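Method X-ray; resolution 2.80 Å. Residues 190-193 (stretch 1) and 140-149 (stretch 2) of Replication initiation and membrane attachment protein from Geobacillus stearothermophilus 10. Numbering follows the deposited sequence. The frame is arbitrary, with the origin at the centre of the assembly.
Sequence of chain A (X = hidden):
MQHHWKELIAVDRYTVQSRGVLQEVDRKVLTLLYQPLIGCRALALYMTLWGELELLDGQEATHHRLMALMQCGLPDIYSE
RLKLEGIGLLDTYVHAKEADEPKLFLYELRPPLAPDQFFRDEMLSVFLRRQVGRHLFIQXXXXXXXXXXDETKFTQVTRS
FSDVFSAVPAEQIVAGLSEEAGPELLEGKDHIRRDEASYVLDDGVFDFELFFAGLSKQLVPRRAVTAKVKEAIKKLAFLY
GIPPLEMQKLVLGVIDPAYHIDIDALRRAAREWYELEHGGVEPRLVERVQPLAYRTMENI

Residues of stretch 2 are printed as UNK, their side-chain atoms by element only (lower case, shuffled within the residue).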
# COMPACT_ATOMS: atom_id res chain seq x y z
N ASP A 190 10.29 -15.79 -13.82
CA ASP A 190 10.47 -16.32 -12.46
C ASP A 190 9.69 -15.62 -11.35
O ASP A 190 9.31 -14.45 -11.48
CB ASP A 190 11.95 -16.39 -12.14
CG ASP A 190 12.65 -17.36 -13.02
OD1 ASP A 190 12.12 -17.60 -14.15
OD2 ASP A 190 13.70 -17.89 -12.59
N HIS A 191 9.45 -16.34 -10.26
CA HIS A 191 8.51 -15.88 -9.22
C HIS A 191 8.99 -14.70 -8.39
O HIS A 191 10.16 -14.65 -7.99
CB HIS A 191 8.11 -17.02 -8.29
CG HIS A 191 7.22 -18.02 -8.93
ND1 HIS A 191 7.34 -19.38 -8.73
CD2 HIS A 191 6.17 -17.87 -9.79
CE1 HIS A 191 6.42 -20.02 -9.43
NE2 HIS A 191 5.70 -19.12 -10.08
N ILE A 192 8.07 -13.78 -8.11
CA ILE A 192 8.32 -12.66 -7.21
C ILE A 192 8.91 -13.19 -5.91
O ILE A 192 8.37 -14.14 -5.33
CB ILE A 192 7.00 -11.95 -6.84
CG1 ILE A 192 6.32 -11.39 -8.08
CG2 ILE A 192 7.26 -10.86 -5.81
CD1 ILE A 192 7.10 -10.31 -8.75
N ARG A 193 10.01 -12.60 -5.47
CA ARG A 193 10.72 -13.05 -4.28
C ARG A 193 11.32 -11.84 -3.59
O ARG A 193 11.39 -10.76 -4.17
CB ARG A 193 11.82 -14.04 -4.66
CG ARG A 193 13.00 -13.40 -5.34
CD ARG A 193 13.89 -14.45 -5.98
NE ARG A 193 15.13 -13.87 -6.48
CZ ARG A 193 15.95 -14.46 -7.34
NH1 ARG A 193 15.66 -15.67 -7.81
NH2 ARG A 193 17.06 -13.85 -7.73
N UNK A 140 -2.10 -18.08 -12.14
CA UNK A 140 -1.62 -17.64 -10.84
C UNK A 140 -0.10 -17.59 -10.84
O UNK A 140 0.50 -16.59 -10.46
c UNK A 140 -3.61 -18.50 -9.40
c UNK A 140 -3.96 -19.46 -8.29
c UNK A 140 -2.12 -18.58 -9.74
c UNK A 140 -3.99 -17.07 -9.03
N UNK A 141 0.52 -18.68 -11.28
CA UNK A 141 1.98 -18.73 -11.39
C UNK A 141 2.52 -17.56 -12.21
O UNK A 141 3.46 -16.88 -11.79
o UNK A 141 3.71 -20.42 -11.52
c UNK A 141 2.43 -20.05 -12.00
N UNK A 142 1.93 -17.33 -13.38
CA UNK A 142 2.39 -16.25 -14.25
C UNK A 142 2.21 -14.89 -13.61
O UNK A 142 3.13 -14.07 -13.63
o UNK A 142 3.28 -17.89 -16.37
n UNK A 142 1.25 -17.90 -17.37
c UNK A 142 2.14 -17.43 -16.48
c UNK A 142 1.68 -16.28 -15.60
N UNK A 143 1.03 -14.66 -13.05
CA UNK A 143 0.71 -13.42 -12.37
C UNK A 143 1.76 -13.07 -11.32
O UNK A 143 2.09 -11.89 -11.12
c UNK A 143 -1.26 -10.99 -8.98
c UNK A 143 -0.83 -12.14 -9.64
c UNK A 143 -1.85 -11.38 -11.66
c UNK A 143 -1.99 -10.04 -9.66
c UNK A 143 -2.29 -10.23 -11.00
c UNK A 143 -1.12 -12.34 -11.00
c UNK A 143 -0.66 -13.56 -11.72
N UNK A 144 2.27 -14.08 -10.64
CA UNK A 144 3.29 -13.88 -9.60
C UNK A 144 4.73 -14.01 -10.12
O UNK A 144 5.68 -14.12 -9.35
c UNK A 144 -0.38 -13.61 -6.02
c UNK A 144 0.64 -15.07 -7.67
c UNK A 144 3.04 -14.78 -8.39
c UNK A 144 1.84 -14.37 -7.57
c UNK A 144 0.81 -12.91 -5.92
c UNK A 144 1.92 -13.29 -6.69
c UNK A 144 -0.47 -14.69 -6.90
N UNK A 145 4.87 -14.08 -11.44
CA UNK A 145 6.21 -14.22 -12.02
C UNK A 145 6.63 -12.98 -12.79
O UNK A 145 5.79 -12.19 -13.24
c UNK A 145 6.29 -15.46 -12.90
N UNK A 146 7.94 -12.84 -12.97
CA UNK A 146 8.51 -11.77 -13.78
C UNK A 146 9.60 -12.35 -14.68
O UNK A 146 10.35 -13.23 -14.27
c UNK A 146 9.09 -10.67 -12.89
n UNK A 146 7.69 -7.15 -10.69
n UNK A 146 6.16 -8.57 -11.65
c UNK A 146 6.46 -7.63 -10.76
c UNK A 146 7.12 -9.15 -12.59
c UNK A 146 8.09 -10.09 -11.90
n UNK A 146 5.52 -7.16 -9.95
N UNK A 147 9.68 -11.85 -15.92
CA UNK A 147 10.64 -12.38 -16.89
C UNK A 147 12.09 -12.38 -16.36
O UNK A 147 12.51 -11.39 -15.74
c UNK A 147 10.50 -11.43 -18.09
c UNK A 147 8.93 -10.69 -16.44
c UNK A 147 9.82 -10.19 -17.54
N UNK A 148 12.83 -13.46 -16.61
CA UNK A 148 14.15 -13.62 -16.01
C UNK A 148 15.17 -12.66 -16.62
O UNK A 148 14.83 -11.85 -17.49
c UNK A 148 14.63 -15.06 -16.18
o UNK A 148 13.56 -15.97 -16.09
N UNK A 149 16.41 -12.73 -16.14
CA UNK A 149 17.49 -11.93 -16.70
C UNK A 149 18.42 -12.82 -17.50
O UNK A 149 18.92 -13.82 -16.96
c UNK A 149 19.63 -10.70 -16.16
c UNK A 149 18.30 -11.23 -15.60
c UNK A 149 17.48 -10.11 -14.95
c UNK A 149 18.28 -9.30 -13.95

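Position 140 carries four carbons forked at the second, none within reach of stretch 1: a leucine, Leu140, buried in the helix that enters from earlier in the chain. Position 141 has one carbon and one oxygen, and that oxygen lies 2.8 Å from His191 NE2. A single hydroxyl on an unbranched carbon is serine; Ser141 OG and His191 NE2 form a hydrogen bond in which either could be the donor, with the oxygen at the ring edge, near its plane.

Position 142 holds two carbons, the second bearing one oxygen and one nitrogen, and touches nothing on stretch 1. The amide makes it Asn142. Position 143 is one carbon followed by a six-carbon ring, pointing away from the contact: Phe143. Position 144 has the same atoms, and its ring also leads away, so this too is phenylalanine. Phe144 contributes backbone instead: its N bonds to Leu140 O at 3.1 Å, it is the first residue after the helix to leave helical phi/psi, and its carbonyl accepts from Ile192 N.

Position 145 has a lone carbon, CB, 3.9 Å from His191 CD2: Ala145. Position 146 runs three carbons, a nitrogen, then a carbon carrying two more nitrogens; its second carbon comes 3.3 Å from Ile192 CD1, the same methyl that lies over one face of the terminal group. That guanidinium identifies Arg146.

Position 147 closes three carbons onto its own backbone nitrogen, which only proline does; Pro147 points away. Position 148 has one carbon and one oxygen, the oxygen 2.9 Å from Asp190 OD1. It is serine, and Ser148 OG donates a hydrogen bond to that carboxylate. Position 149 bears four carbons forked at the first, one arm two carbons long: Ile149, out of reach.

The contact works first through backbone. His191 and Ala145 form a single beta bridge, their CA atoms 4.0 Å apart, framed by hydrogen bonds from neighbouring residues. Ile192 N donates to Phe144 O at 2.7 Å, nearly straight at 175°, while Arg146 N donates to Asp190 O at 2.6 Å. Asp190 N returns a bond to Arg146 O, also 2.6 Å, so these two residues pair in both directions. Side chains add further contacts, with a serine bonded to His191, another to Asp190, and Ile192 packed on the arginine. The rule to read here is compact: a helix ends, the carbonyl of the first residue past it accepts from the facing backbone, and a single bridge is held by backbone hydrogen bonds, with side-chain contacts alongside.

Stretch 2, residues 140-149: LSNFFARPSI
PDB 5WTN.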